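Local structure of acyl-CoA dehydrogenase domain protein Tcur3483 (Thermomonospora curvata, 6WY9) at residues Asp322-Gly326 with Ala327-Ala331. The protein binds FAD and probably acts as an acyl-CoA dehydrogenase-like oxidoreductase on CH-CH groups of its substrates. Residues are numbered along the deposited sequence; the frame is centred on the assembly and turned at random.
Sequences DELTG and ADAGA
Thr325 grips the start of helix 326-350 twice, through its side chain and through its carbonyl. Its OG1 accepts from Asp328 N at 3.1 Å, while its O takes the N-H of Ala329 in a nearly straight bond of 2.9 Å (171°). With chi1 at 66°, OG1 lies between the backbone N and the carbonyl carbon, which turns the hydroxyl onto the first turn. A water accepts from Thr325 N (3.0 Å) and donates to Asp328 OD2 (2.8 Å), tying the N3 carboxylate to the N-cap N-H indirectly. The other carboxylate oxygen, OD1, is hydrogen-bonded to an aromatic side chain on the chain of another protein, which places the cap at the interface with that partner. Thr325 is the N-cap residue, closing the loop after helix 292-321, whose own end is a Schellman motif at Asp322. Gly330 N to Gly326 O, 3.0 Å, carries the helical pattern onward. Leu324 lays CD2 tightly against Ala329 CB at 3.2 Å, the N' to N4 pair of a hydrophobic staple, and brings CD1 near Asp328 CB; an alanine here would probably leave the Ala329 methyl without this apolar cover and open a gap toward helix 292-321, where Leu324 also touches Met315 and Ala318.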
loop_
_atom_site.group_PDB
_atom_site.type_symbol
_atom_site.label_atom_id
_atom_site.label_comp_id
_atom_site.label_asym_id
_atom_site.label_seq_id
_atom_site.Cartn_x
_atom_site.Cartn_y
_atom_site.Cartn_z
ATOM N N ASP A 322 -1.318 9.076 32.622
ATOM C CA ASP A 322 -0.422 8.012 33.079
ATOM C C ASP A 322 -1.023 6.626 32.810
ATOM O O ASP A 322 -0.842 5.698 33.598
ATOM C CB ASP A 322 -0.085 8.186 34.569
ATOM C CG ASP A 322 1.355 7.816 34.903
ATOM O OD1 ASP A 322 2.072 7.335 34.002
ATOM O OD2 ASP A 322 1.773 8.006 36.073
ATOM N N GLU A 323 -1.730 6.483 31.676
ATOM C CA GLU A 323 -2.440 5.254 31.334
ATOM C C GLU A 323 -2.216 4.815 29.891
ATOM O O GLU A 323 -2.941 3.950 29.387
ATOM C CB GLU A 323 -3.939 5.416 31.593
ATOM C CG GLU A 323 -4.261 5.644 33.051
ATOM C CD GLU A 323 -5.612 6.312 33.259
ATOM O OE1 GLU A 323 -5.658 7.556 33.307
ATOM O OE2 GLU A 323 -6.634 5.601 33.371
ATOM N N LEU A 324 -1.252 5.388 29.203
ATOM C CA LEU A 324 -0.991 4.978 27.841
ATOM C C LEU A 324 -0.193 3.677 27.863
ATOM O O LEU A 324 0.810 3.574 28.583
ATOM C CB LEU A 324 -0.237 6.091 27.125
ATOM C CG LEU A 324 0.184 5.756 25.718
ATOM C CD1 LEU A 324 -1.036 5.741 24.793
ATOM C CD2 LEU A 324 1.271 6.750 25.297
ATOM N N THR A 325 -0.651 2.674 27.110
ATOM C CA THR A 325 0.142 1.442 26.972
ATOM C C THR A 325 1.206 1.586 25.901
ATOM O O THR A 325 1.089 2.393 24.967
ATOM C CB THR A 325 -0.720 0.220 26.639
ATOM O OG1 THR A 325 -1.331 0.345 25.333
ATOM C CG2 THR A 325 -1.786 0.031 27.699
ATOM N N GLY A 326 2.253 0.776 26.042
ATOM C CA GLY A 326 3.306 0.764 25.053
ATOM C C GLY A 326 2.782 0.380 23.687
ATOM O O GLY A 326 3.207 0.937 22.670
ATOM N N ALA A 327 1.843 -0.572 23.641
ATOM C CA ALA A 327 1.284 -0.962 22.349
ATOM C C ALA A 327 0.581 0.219 21.701
ATOM O O ALA A 327 0.840 0.552 20.543
ATOM C CB ALA A 327 0.330 -2.147 22.506
ATOM N N ASP A 328 -0.298 0.889 22.453
ATOM C CA ASP A 328 -1.062 1.974 21.838
ATOM C C ASP A 328 -0.169 3.147 21.459
ATOM O O ASP A 328 -0.365 3.753 20.413
ATOM C CB ASP A 328 -2.195 2.408 22.773
ATOM C CG ASP A 328 -3.356 1.430 22.727
ATOM O OD1 ASP A 328 -3.447 0.650 21.750
ATOM O OD2 ASP A 328 -4.166 1.426 23.652
ATOM N N ALA A 329 0.794 3.512 22.307
ATOM C CA ALA A 329 1.682 4.615 21.949
ATOM C C ALA A 329 2.423 4.312 20.660
ATOM O O ALA A 329 2.511 5.153 19.757
ATOM C CB ALA A 329 2.680 4.882 23.067
ATOM N N GLY A 330 2.971 3.100 20.562
ATOM C CA GLY A 330 3.678 2.717 19.365
ATOM C C GLY A 330 2.775 2.683 18.145
ATOM O O GLY A 330 3.170 3.128 17.069
ATOM N N ALA A 331 1.564 2.121 18.281
ATOM C CA ALA A 331 0.678 2.066 17.111
ATOM C C ALA A 331 0.313 3.479 16.657
ATOM O O ALA A 331 0.322 3.788 15.456
ATOM C CB ALA A 331 -0.595 1.258 17.451
HETATM O O HOH W 1 -3.321 3.004 25.852
#